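Long-range contacts in carbohydrate kinase, FGGY (Novosphingobium aromaticivorans, PDB 3H6E), which belongs to the FGGY carbohydrate kinases and probably transfers a phosphate group to a sugar substrate: residues A83-F91 / L136-N146; A147-Y155 / A164-G172. All coordinates share one frame; numbering follows the deposited sequence.

Overall arrangement
Interaction 1 and interaction 2 follow one another along the chain, with centres about 15 Å apart. Both reach the same small antiparallel sheet. Strand 81-85 serves interaction 1 and its neighbour, strand 148-151, serves interaction 2; helix 141-145 leads straight into the latter. Interaction 1 is the outer contact, only partly buried, about 28 Å from the chain centre. It is mostly apolar, built round one phenylalanine. Interaction 2 lies deeper, about 16 Å from the centre, and nearly all of its touching residues are buried. Its packing includes backbone carbonyl, serine, glutamine and glutamate groups. Neither contact has a direct hydrogen bond between its segments.

Interaction 1 (A83-F91 / L136-N146); sequences ALTDGRLAF and LDQLHPDVMAN
Phe91 reaches from the end of a beta hairpin to the bend between helix 129-139 and helix 141-145. The hairpin turns through a type I' turn from Thr85 to Arg88. The side chain of Phe91 starts at a CB that points toward the helices. From there CG takes the crowded position between the backbone N and the carbonyl carbon (chi1 51°), and the ring extends toward the bend. The far end of the ring makes the closest contacts. CE1 comes 4.0 Å from His140 ND1 and 4.3 Å from Val143 CG1. The Phe91 and His140 rings meet obliquely, with their planes at 33°. The tip, CZ, lies 3.9 Å from Leu136 CD2. Leu136 comes from the opposite direction, and its CD1 also touches CZ. Met144, a selenomethionine in this crystal, also meets the ring. Its chain bends at chi2 and chi3 and brings SE to 4.1 Å from Phe91 CZ. The selenium sits at the ring edge, near its plane, in a Met-aromatic contact.

Val143 carries the contact on to Thr85 and Ala90. CG1 is anti to the backbone N (chi1 172°) and packs against Ala90 CB at 3.9 Å. The same methyl lies 3.2 Å from Thr85 OG1, a tight contact, with the two side chains at about a right angle. Beyond it, Ala83 CB meets Met144 CE at 4.2 Å. Ala83 and Met144 also pack on Leu149 of strand 148-151.

No hydrogen bond joins the segments. Between these two segments the contact is apolar and aromatic packing, so it depends on the fit of the side chains.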
ATOM      1  N   ALA A  83      20.509   7.113  -2.702  1.00 28.08           N
ATOM      2  CA  ALA A  83      21.921   6.904  -2.409  1.00 29.10           C
ATOM      3  C   ALA A  83      22.618   8.223  -2.081  1.00 30.82           C
ATOM      4  O   ALA A  83      22.438   9.224  -2.775  1.00 31.30           O
ATOM      5  CB  ALA A  83      22.611   6.212  -3.579  1.00 27.26           C
ATOM      6  N   LEU A  84      23.408   8.215  -1.014  1.00 31.67           N
ATOM      7  CA  LEU A  84      24.154   9.398  -0.609  1.00 33.43           C
ATOM      8  C   LEU A  84      25.647   9.138  -0.733  1.00 32.25           C
ATOM      9  O   LEU A  84      26.181   8.247  -0.075  1.00 31.19           O
ATOM     10  CB  LEU A  84      23.821   9.776   0.836  1.00 33.94           C
ATOM     11  CG  LEU A  84      22.348   9.802   1.238  1.00 31.27           C
ATOM     12  CD1 LEU A  84      22.211  10.143   2.712  1.00 30.36           C
ATOM     13  CD2 LEU A  84      21.567  10.784   0.377  1.00 31.85           C
ATOM     14  N   THR A  85      26.316   9.910  -1.584  1.00 34.17           N
ATOM     15  CA  THR A  85      27.766   9.828  -1.712  1.00 35.60           C
ATOM     16  C   THR A  85      28.403  11.030  -1.027  1.00 36.96           C
ATOM     17  O   THR A  85      28.076  12.179  -1.335  1.00 36.33           O
ATOM     18  CB  THR A  85      28.215   9.774  -3.185  1.00 35.63           C
ATOM     19  OG1 THR A  85      27.385   8.861  -3.910  1.00 35.54           O
ATOM     20  CG2 THR A  85      29.663   9.312  -3.281  1.00 38.20           C
ATOM     21  N   ASP A  86      29.303  10.754  -0.087  1.00 37.09           N
ATOM     22  CA  ASP A  86      29.941  11.804   0.705  1.00 39.26           C
ATOM     23  C   ASP A  86      28.925  12.748   1.351  1.00 39.92           C
ATOM     24  O   ASP A  86      29.097  13.967   1.339  1.00 42.13           O
ATOM     25  CB  ASP A  86      30.949  12.591  -0.137  1.00 38.65           C
ATOM     26  CG  ASP A  86      32.267  11.861  -0.297  1.00 42.88           C
ATOM     27  OD1 ASP A  86      32.681  11.162   0.653  1.00 43.84           O
ATOM     28  OD2 ASP A  86      32.889  11.984  -1.373  1.00 46.18           O
ATOM     29  N   GLY A  87      27.860  12.176   1.903  1.00 37.45           N
ATOM     30  CA  GLY A  87      26.907  12.939   2.686  1.00 37.29           C
ATOM     31  C   GLY A  87      25.941  13.815   1.913  1.00 37.87           C
ATOM     32  O   GLY A  87      25.297  14.683   2.498  1.00 40.81           O
ATOM     33  N   ARG A  88      25.837  13.604   0.606  1.00 38.95           N
ATOM     34  CA  ARG A  88      24.838  14.314  -0.194  1.00 38.44           C
ATOM     35  C   ARG A  88      24.148  13.371  -1.177  1.00 35.89           C
ATOM     36  O   ARG A  88      24.669  12.300  -1.493  1.00 34.70           O
ATOM     37  CB  ARG A  88      25.466  15.480  -0.958  1.00 40.37           C
ATOM     38  CG  ARG A  88      26.203  15.061  -2.223  1.00 45.45           C
ATOM     39  CD  ARG A  88      26.063  16.125  -3.306  1.00 49.21           C
ATOM     40  NE  ARG A  88      27.110  16.028  -4.318  1.00 52.61           N
ATOM     41  CZ  ARG A  88      28.315  16.571  -4.183  1.00 54.92           C
ATOM     42  NH1 ARG A  88      28.618  17.237  -3.076  1.00 51.98           N
ATOM     43  NH2 ARG A  88      29.215  16.446  -5.150  1.00 56.83           N
ATOM     44  N   LEU A  89      22.978  13.770  -1.659  1.00 35.15           N
ATOM     45  CA  LEU A  89      22.257  12.955  -2.628  1.00 35.51           C
ATOM     46  C   LEU A  89      23.100  12.707  -3.879  1.00 35.87           C
ATOM     47  O   LEU A  89      23.444  13.637  -4.608  1.00 35.93           O
ATOM     48  CB  LEU A  89      20.927  13.598  -3.012  1.00 34.40           C
ATOM     49  CG  LEU A  89      20.130  12.744  -4.002  1.00 36.96           C
ATOM     50  CD1 LEU A  89      19.671  11.450  -3.329  1.00 34.67           C
ATOM     51  CD2 LEU A  89      18.950  13.514  -4.583  1.00 36.18           C
ATOM     52  N   ALA A  90      23.430  11.444  -4.119  1.00 33.77           N
ATOM     53  CA  ALA A  90      24.262  11.074  -5.254  1.00 33.55           C
ATOM     54  C   ALA A  90      23.580  11.397  -6.582  1.00 35.20           C
ATOM     55  O   ALA A  90      24.242  11.753  -7.558  1.00 36.95           O
ATOM     56  CB  ALA A  90      24.622   9.602  -5.182  1.00 32.56           C
ATOM     57  N   PHE A  91      22.256  11.276  -6.607  1.00 34.94           N
ATOM     58  CA  PHE A  91      21.465  11.528  -7.807  1.00 35.46           C
ATOM     59  C   PHE A  91      19.988  11.292  -7.503  1.00 36.74           C
ATOM     60  O   PHE A  91      19.652  10.638  -6.515  1.00 36.43           O
ATOM     61  CB  PHE A  91      21.914  10.614  -8.952  1.00 34.87           C
ATOM     62  CG  PHE A  91      21.972   9.157  -8.579  1.00 36.08           C
ATOM     63  CD1 PHE A  91      23.184   8.483  -8.547  1.00 35.91           C
ATOM     64  CD2 PHE A  91      20.816   8.462  -8.253  1.00 35.84           C
ATOM     65  CE1 PHE A  91      23.239   7.144  -8.201  1.00 35.03           C
ATOM     66  CE2 PHE A  91      20.864   7.126  -7.906  1.00 33.70           C
ATOM     67  CZ  PHE A  91      22.077   6.467  -7.879  1.00 34.56           C
ATOM     68  N   LEU A 136      21.845  -0.318 -11.048  1.00 31.01           N
ATOM     69  CA  LEU A 136      22.694   0.782 -10.597  1.00 31.75           C
ATOM     70  C   LEU A 136      24.150   0.364 -10.377  1.00 31.07           C
ATOM     71  O   LEU A 136      25.066   1.152 -10.601  1.00 33.37           O
ATOM     72  CB  LEU A 136      22.122   1.413  -9.325  1.00 30.62           C
ATOM     73  CG  LEU A 136      20.916   2.326  -9.544  1.00 30.74           C
ATOM     74  CD1 LEU A 136      20.299   2.735  -8.219  1.00 28.58           C
ATOM     75  CD2 LEU A 136      21.318   3.551 -10.353  1.00 32.74           C
ATOM     76  N   ASP A 137      24.360  -0.871  -9.933  1.00 29.87           N
ATOM     77  CA  ASP A 137      25.710  -1.377  -9.718  1.00 31.25           C
ATOM     78  C   ASP A 137      26.492  -1.406 -11.029  1.00 34.54           C
ATOM     79  O   ASP A 137      27.723  -1.374 -11.023  1.00 36.33           O
ATOM     80  CB  ASP A 137      25.683  -2.768  -9.076  1.00 30.60           C
ATOM     81  CG  ASP A 137      25.678  -2.717  -7.551  1.00 32.03           C
ATOM     82  OD1 ASP A 137      25.958  -1.638  -6.984  1.00 31.71           O
ATOM     83  OD2 ASP A 137      25.405  -3.758  -6.914  1.00 31.30           O
ATOM     84  N   GLN A 138      25.771  -1.456 -12.147  1.00 33.22           N
ATOM     85  CA  GLN A 138      26.390  -1.439 -13.472  1.00 32.18           C
ATOM     86  C   GLN A 138      26.636  -0.020 -13.977  1.00 34.47           C
ATOM     87  O   GLN A 138      27.716   0.286 -14.481  1.00 33.69           O
ATOM     88  CB  GLN A 138      25.521  -2.181 -14.488  1.00 33.45           C
ATOM     89  CG  GLN A 138      25.544  -3.691 -14.363  1.00 35.19           C
ATOM     90  CD  GLN A 138      25.224  -4.377 -15.680  1.00 40.22           C
ATOM     91  OE1 GLN A 138      25.336  -5.598 -15.802  1.00 43.12           O
ATOM     92  NE2 GLN A 138      24.833  -3.589 -16.680  1.00 37.66           N
ATOM     93  N   LEU A 139      25.629   0.840 -13.840  1.00 34.90           N
ATOM     94  CA  LEU A 139      25.692   2.202 -14.367  1.00 34.77           C
ATOM     95  C   LEU A 139      26.602   3.114 -13.545  1.00 35.58           C
ATOM     96  O   LEU A 139      27.201   4.051 -14.072  1.00 33.97           O
ATOM     97  CB  LEU A 139      24.289   2.811 -14.426  1.00 34.81           C
ATOM     98  CG  LEU A 139      23.161   1.959 -15.009  1.00 34.87           C
ATOM     99  CD1 LEU A 139      21.812   2.558 -14.650  1.00 30.91           C
ATOM    100  CD2 LEU A 139      23.307   1.810 -16.517  1.00 35.07           C
ATOM    101  N   HIS A 140      26.684   2.850 -12.246  1.00 34.97           N
ATOM    102  CA  HIS A 140      27.469   3.690 -11.353  1.00 36.51           C
ATOM    103  C   HIS A 140      28.177   2.840 -10.311  1.00 36.61           C
ATOM    104  O   HIS A 140      27.971   3.022  -9.109  1.00 35.42           O
ATOM    105  CB  HIS A 140      26.568   4.724 -10.674  1.00 38.15           C
ATOM    106  CG  HIS A 140      25.812   5.589 -11.634  1.00 39.52           C
ATOM    107  ND1 HIS A 140      24.436   5.582 -11.720  1.00 40.87           N
ATOM    108  CD2 HIS A 140      26.242   6.478 -12.559  1.00 40.36           C
ATOM    109  CE1 HIS A 140      24.050   6.439 -12.648  1.00 41.03           C
ATOM    110  NE2 HIS A 140      25.128   6.996 -13.175  1.00 40.56           N
ATOM    111  N   PRO A 141      29.025   1.909 -10.777  1.00 37.27           N
ATOM    112  CA  PRO A 141      29.694   0.908  -9.937  1.00 38.68           C
ATOM    113  C   PRO A 141      30.368   1.511  -8.710  1.00 39.03           C
ATOM    114  O   PRO A 141      30.152   1.033  -7.596  1.00 40.02           O
ATOM    115  CB  PRO A 141      30.748   0.314 -10.875  1.00 39.80           C
ATOM    116  CG  PRO A 141      30.183   0.517 -12.240  1.00 37.46           C
ATOM    117  CD  PRO A 141      29.448   1.817 -12.186  1.00 35.20           C
ATOM    118  N   ASP A 142      31.167   2.554  -8.917  1.00 40.17           N
ATOM    119  CA  ASP A 142      31.927   3.166  -7.832  1.00 40.80           C
ATOM    120  C   ASP A 142      31.026   3.934  -6.875  1.00 38.96           C
ATOM    121  O   ASP A 142      31.115   3.777  -5.655  1.00 38.02           O
ATOM    122  CB  ASP A 142      33.011   4.091  -8.394  1.00 44.40           C
ATOM    123  CG  ASP A 142      33.950   3.374  -9.352  1.00 44.71           C
ATOM    124  OD1 ASP A 142      34.689   4.061 -10.090  1.00 48.94           O
ATOM    125  OD2 ASP A 142      33.948   2.124  -9.370  1.00 43.68           O
ATOM    126  N   VAL A 143      30.154   4.762  -7.436  1.00 38.24           N
ATOM    127  CA  VAL A 143      29.243   5.572  -6.635  1.00 38.73           C
ATOM    128  C   VAL A 143      28.340   4.719  -5.738  1.00 38.31           C
ATOM    129  O   VAL A 143      27.911   5.171  -4.677  1.00 38.62           O
ATOM    130  CB  VAL A 143      28.390   6.506  -7.523  1.00 39.36           C
ATOM    131  CG1 VAL A 143      27.306   7.198  -6.699  1.00 37.42           C
ATOM    132  CG2 VAL A 143      29.282   7.531  -8.216  1.00 36.43           C
HETATM  133  N   MSE A 144      28.057   3.488  -6.160  1.00 37.12           N
HETATM  134  CA  MSE A 144      27.223   2.591  -5.362  1.00 37.21           C
HETATM  135  C   MSE A 144      27.991   1.968  -4.194  1.00 39.41           C
HETATM  136  O   MSE A 144      27.416   1.701  -3.137  1.00 38.64           O
HETATM  137  CB  MSE A 144      26.606   1.486  -6.224  1.00 34.55           C
HETATM  138  CG  MSE A 144      25.586   1.974  -7.234  1.00 35.52           C
HETATM  139 SE   MSE A 144      24.414   3.364  -6.524  1.00 54.03          SE
HETATM  140  CE  MSE A 144      23.519   2.365  -5.104  1.00 36.12           C
ATOM    141  N   ALA A 145      29.286   1.739  -4.389  1.00 37.95           N
ATOM    142  CA  ALA A 145      30.113   1.123  -3.355  1.00 39.20           C
ATOM    143  C   ALA A 145      30.470   2.104  -2.234  1.00 39.05           C
ATOM    144  O   ALA A 145      30.757   1.696  -1.111  1.00 40.53           O
ATOM    145  CB  ALA A 145      31.371   0.531  -3.968  1.00 36.27           C
ATOM    146  N   ASN A 146      30.453   3.394  -2.552  1.00 39.33           N
ATOM    147  CA  ASN A 146      30.734   4.435  -1.569  1.00 38.87           C
ATOM    148  C   ASN A 146      29.440   4.962  -0.972  1.00 39.56           C
ATOM    149  O   ASN A 146      29.446   5.860  -0.127  1.00 38.89           O
ATOM    150  CB  ASN A 146      31.487   5.594  -2.224  1.00 39.96           C
ATOM    151  CG  ASN A 146      32.800   5.159  -2.854  1.00 47.34           C
ATOM    152  OD1 ASN A 146      33.281   5.776  -3.809  1.00 47.03           O
ATOM    153  ND2 ASN A 146      33.386   4.088  -2.322  1.00 44.92           N
TER

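Interaction 2 (A147-Y155 / A164-G172); sequences ATLLPWAQY and AVSEVTSLG
Pro151 and Gln154 pack on segment 164-172 where strand 148-151 turns into helix 152-159, in the N-terminal domain of the FGGY kinase fold, a member of the actin-like ATPase superfamily. The Pro151 ring lies between two serines. Its CD is 3.4 Å from Ser166 OG and its CB is 3.7 Å from Ser170 CB. Ser166 OG has its hydrogen bond elsewhere, with Ala199 O. Gln154 points toward the other segment, and its CB presses on Val165 O at 3.1 Å. A bend at chi2 (55°) then carries the amide to Glu167, where CD lies 3.4 Å from Glu167 CB. The Gln154 and Glu167 side chains cross obliquely, with amide and carboxylate planes 57° apart. With an alanine here, the amide packing on Glu167 CB would be lost, probably leaving a gap between the two segments. A water lies 2.9 Å from Gln154 O and accepts a weak bond from Val165 N, so at most it makes a loose link between the two backbones. The carboxylate of Glu167 turns away to cap helix 168-171. Its OE1 accepts from Thr169 N at 2.8 Å, from above the carboxylate plane, and from Thr169 OG1 at 2.5 Å, on the syn side.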
ATOM      1  N   ALA A 147      28.326   4.397  -1.421  1.00 38.15           N
ATOM      2  CA  ALA A 147      27.022   4.962  -1.115  1.00 34.54           C
ATOM      3  C   ALA A 147      26.453   4.494   0.216  1.00 31.33           C
ATOM      4  O   ALA A 147      26.671   3.363   0.638  1.00 31.02           O
ATOM      5  CB  ALA A 147      26.044   4.657  -2.240  1.00 33.77           C
ATOM      6  N   THR A 148      25.731   5.391   0.876  1.00 30.65           N
ATOM      7  CA  THR A 148      24.836   5.007   1.947  1.00 28.41           C
ATOM      8  C   THR A 148      23.459   4.838   1.331  1.00 28.01           C
ATOM      9  O   THR A 148      22.996   5.703   0.591  1.00 28.02           O
ATOM     10  CB  THR A 148      24.775   6.078   3.040  1.00 30.43           C
ATOM     11  OG1 THR A 148      26.037   6.133   3.715  1.00 29.99           O
ATOM     12  CG2 THR A 148      23.667   5.757   4.048  1.00 27.59           C
ATOM     13  N   LEU A 149      22.816   3.712   1.608  1.00 28.23           N
ATOM     14  CA  LEU A 149      21.496   3.451   1.053  1.00 27.32           C
ATOM     15  C   LEU A 149      20.418   3.747   2.083  1.00 26.62           C
ATOM     16  O   LEU A 149      20.645   3.625   3.287  1.00 26.79           O
ATOM     17  CB  LEU A 149      21.397   2.018   0.534  1.00 24.99           C
ATOM     18  CG  LEU A 149      22.202   1.800  -0.748  1.00 26.70           C
ATOM     19  CD1 LEU A 149      22.133   0.353  -1.212  1.00 24.12           C
ATOM     20  CD2 LEU A 149      21.713   2.745  -1.836  1.00 25.91           C
ATOM     21  N   LEU A 150      19.243   4.127   1.599  1.00 26.39           N
ATOM     22  CA  LEU A 150      18.251   4.741   2.458  1.00 27.05           C
ATOM     23  C   LEU A 150      16.915   4.851   1.724  1.00 26.77           C
ATOM     24  O   LEU A 150      16.833   5.465   0.657  1.00 25.82           O
ATOM     25  CB  LEU A 150      18.766   6.123   2.865  1.00 27.99           C
ATOM     26  CG  LEU A 150      18.081   6.930   3.960  1.00 29.91           C
ATOM     27  CD1 LEU A 150      19.006   8.011   4.478  1.00 30.74           C
ATOM     28  CD2 LEU A 150      16.847   7.543   3.400  1.00 29.59           C
ATOM     29  N   PRO A 151      15.859   4.249   2.293  1.00 26.91           N
ATOM     30  CA  PRO A 151      14.546   4.240   1.641  1.00 25.16           C
ATOM     31  C   PRO A 151      14.034   5.646   1.333  1.00 25.55           C
ATOM     32  O   PRO A 151      14.470   6.612   1.952  1.00 25.29           O
ATOM     33  CB  PRO A 151      13.645   3.563   2.682  1.00 25.16           C
ATOM     34  CG  PRO A 151      14.572   2.742   3.509  1.00 25.14           C
ATOM     35  CD  PRO A 151      15.842   3.534   3.581  1.00 26.45           C
ATOM     36  N   TRP A 152      13.110   5.739   0.383  1.00 25.78           N
ATOM     37  CA  TRP A 152      12.556   7.010  -0.079  1.00 25.35           C
ATOM     38  C   TRP A 152      11.963   7.846   1.056  1.00 28.34           C
ATOM     39  O   TRP A 152      12.266   9.032   1.190  1.00 29.05           O
ATOM     40  CB  TRP A 152      11.508   6.726  -1.156  1.00 26.64           C
ATOM     41  CG  TRP A 152      10.756   7.915  -1.688  1.00 29.02           C
ATOM     42  CD1 TRP A 152       9.403   8.093  -1.682  1.00 29.19           C
ATOM     43  CD2 TRP A 152      11.308   9.069  -2.337  1.00 29.66           C
ATOM     44  NE1 TRP A 152       9.080   9.286  -2.278  1.00 30.86           N
ATOM     45  CE2 TRP A 152      10.230   9.905  -2.688  1.00 31.22           C
ATOM     46  CE3 TRP A 152      12.607   9.477  -2.649  1.00 30.69           C
ATOM     47  CZ2 TRP A 152      10.412  11.127  -3.330  1.00 33.35           C
ATOM     48  CZ3 TRP A 152      12.784  10.690  -3.287  1.00 33.52           C
ATOM     49  CH2 TRP A 152      11.694  11.500  -3.621  1.00 32.78           C
ATOM     50  N   ALA A 153      11.126   7.225   1.879  1.00 27.18           N
ATOM     51  CA  ALA A 153      10.499   7.923   2.993  1.00 27.12           C
ATOM     52  C   ALA A 153      11.541   8.515   3.943  1.00 28.91           C
ATOM     53  O   ALA A 153      11.437   9.673   4.356  1.00 27.03           O
ATOM     54  CB  ALA A 153       9.567   6.983   3.742  1.00 26.03           C
ATOM     55  N   GLN A 154      12.543   7.711   4.287  1.00 27.87           N
ATOM     56  CA  GLN A 154      13.586   8.139   5.213  1.00 28.32           C
ATOM     57  C   GLN A 154      14.488   9.184   4.583  1.00 29.39           C
ATOM     58  O   GLN A 154      15.160   9.940   5.286  1.00 29.56           O
ATOM     59  CB  GLN A 154      14.418   6.946   5.692  1.00 26.47           C
ATOM     60  CG  GLN A 154      13.719   6.093   6.728  1.00 26.44           C
ATOM     61  CD  GLN A 154      12.369   5.603   6.246  1.00 26.52           C
ATOM     62  OE1 GLN A 154      11.332   5.967   6.799  1.00 26.20           O
ATOM     63  NE2 GLN A 154      12.373   4.790   5.194  1.00 25.38           N
ATOM     64  N   TYR A 155      14.511   9.226   3.254  1.00 29.13           N
ATOM     65  CA  TYR A 155      15.371  10.180   2.567  1.00 31.02           C
ATOM     66  C   TYR A 155      14.983  11.590   2.970  1.00 33.08           C
ATOM     67  O   TYR A 155      15.832  12.468   3.136  1.00 35.35           O
ATOM     68  CB  TYR A 155      15.287  10.048   1.046  1.00 28.78           C
ATOM     69  CG  TYR A 155      15.844  11.275   0.371  1.00 32.04           C
ATOM     70  CD1 TYR A 155      17.213  11.477   0.288  1.00 34.04           C
ATOM     71  CD2 TYR A 155      15.005  12.261  -0.135  1.00 33.88           C
ATOM     72  CE1 TYR A 155      17.734  12.610  -0.306  1.00 35.82           C
ATOM     73  CE2 TYR A 155      15.517  13.398  -0.733  1.00 33.39           C
ATOM     74  CZ  TYR A 155      16.884  13.566  -0.816  1.00 35.79           C
ATOM     75  OH  TYR A 155      17.412  14.691  -1.408  1.00 41.02           O
ATOM     76  N   ALA A 164      21.065  10.048   8.363  1.00 30.11           N
ATOM     77  CA  ALA A 164      20.557   8.970   7.533  1.00 30.64           C
ATOM     78  C   ALA A 164      20.097   7.803   8.398  1.00 30.72           C
ATOM     79  O   ALA A 164      20.790   7.392   9.334  1.00 29.77           O
ATOM     80  CB  ALA A 164      21.627   8.511   6.553  1.00 29.78           C
ATOM     81  N   VAL A 165      18.929   7.264   8.065  1.00 27.56           N
ATOM     82  CA  VAL A 165      18.360   6.135   8.785  1.00 26.95           C
ATOM     83  C   VAL A 165      17.513   5.292   7.832  1.00 26.76           C
ATOM     84  O   VAL A 165      17.110   5.765   6.773  1.00 28.24           O
ATOM     85  CB  VAL A 165      17.509   6.621   9.984  1.00 30.48           C
ATOM     86  CG1 VAL A 165      16.417   5.623  10.324  1.00 27.93           C
ATOM     87  CG2 VAL A 165      18.397   6.895  11.197  1.00 28.40           C
ATOM     88  N   SER A 166      17.270   4.037   8.190  1.00 26.25           N
ATOM     89  CA  SER A 166      16.339   3.208   7.434  1.00 26.13           C
ATOM     90  C   SER A 166      15.144   2.832   8.299  1.00 25.21           C
ATOM     91  O   SER A 166      15.215   2.882   9.525  1.00 26.36           O
ATOM     92  CB  SER A 166      17.032   1.947   6.913  1.00 25.60           C
ATOM     93  OG  SER A 166      18.006   2.270   5.938  1.00 24.84           O
ATOM     94  N   GLU A 167      14.043   2.463   7.654  1.00 24.94           N
ATOM     95  CA  GLU A 167      12.859   2.004   8.375  1.00 25.71           C
ATOM     96  C   GLU A 167      12.334   0.709   7.752  1.00 24.17           C
ATOM     97  O   GLU A 167      12.409   0.518   6.537  1.00 24.68           O
ATOM     98  CB  GLU A 167      11.784   3.095   8.407  1.00 24.67           C
ATOM     99  CG  GLU A 167      10.716   2.887   9.467  1.00 25.20           C
ATOM    100  CD  GLU A 167       9.652   1.899   9.027  1.00 25.49           C
ATOM    101  OE1 GLU A 167       9.400   1.806   7.807  1.00 23.45           O
ATOM    102  OE2 GLU A 167       9.069   1.218   9.900  1.00 25.12           O
ATOM    103  N   VAL A 168      11.798  -0.174   8.588  1.00 23.41           N
ATOM    104  CA  VAL A 168      11.518  -1.547   8.172  1.00 23.49           C
ATOM    105  C   VAL A 168      10.395  -1.723   7.135  1.00 23.60           C
ATOM    106  O   VAL A 168      10.485  -2.602   6.279  1.00 23.51           O
ATOM    107  CB  VAL A 168      11.262  -2.464   9.393  1.00 22.24           C
ATOM    108  CG1 VAL A 168       9.866  -2.259   9.937  1.00 22.10           C
ATOM    109  CG2 VAL A 168      11.472  -3.917   9.014  1.00 24.81           C
ATOM    110  N   THR A 169       9.350  -0.896   7.201  1.00 23.83           N
ATOM    111  CA  THR A 169       8.175  -1.083   6.342  1.00 22.80           C
ATOM    112  C   THR A 169       8.442  -0.838   4.860  1.00 22.81           C
ATOM    113  O   THR A 169       7.804  -1.454   4.009  1.00 21.49           O
ATOM    114  CB  THR A 169       6.967  -0.223   6.788  1.00 24.10           C
ATOM    115  OG1 THR A 169       7.254   1.169   6.589  1.00 23.37           O
ATOM    116  CG2 THR A 169       6.639  -0.476   8.249  1.00 25.38           C
ATOM    117  N   SER A 170       9.359   0.071   4.549  1.00 22.72           N
ATOM    118  CA  SER A 170       9.746   0.289   3.162  1.00 22.37           C
ATOM    119  C   SER A 170      10.556  -0.902   2.660  1.00 22.51           C
ATOM    120  O   SER A 170      10.432  -1.299   1.506  1.00 23.27           O
ATOM    121  CB  SER A 170      10.550   1.581   3.005  1.00 24.44           C
ATOM    122  OG  SER A 170       9.718   2.725   3.075  1.00 24.63           O
ATOM    123  N   LEU A 171      11.380  -1.468   3.538  1.00 22.90           N
ATOM    124  CA  LEU A 171      12.200  -2.627   3.192  1.00 22.65           C
ATOM    125  C   LEU A 171      11.337  -3.866   2.986  1.00 22.39           C
ATOM    126  O   LEU A 171      11.687  -4.757   2.214  1.00 23.68           O
ATOM    127  CB  LEU A 171      13.240  -2.907   4.281  1.00 21.67           C
ATOM    128  CG  LEU A 171      14.233  -1.796   4.621  1.00 23.53           C
ATOM    129  CD1 LEU A 171      15.000  -2.130   5.894  1.00 21.91           C
ATOM    130  CD2 LEU A 171      15.190  -1.530   3.459  1.00 22.78           C
ATOM    131  N   GLY A 172      10.210  -3.925   3.685  1.00 22.03           N
ATOM    132  CA  GLY A 172       9.324  -5.070   3.581  1.00 23.47           C
ATOM    133  C   GLY A 172       8.351  -4.982   2.420  1.00 21.62           C
ATOM    134  O   GLY A 172       7.503  -5.856   2.246  1.00 22.51           O
TER
HETATM  135  O   HOH W   1      16.888   9.150   7.426  1.00 26.67           O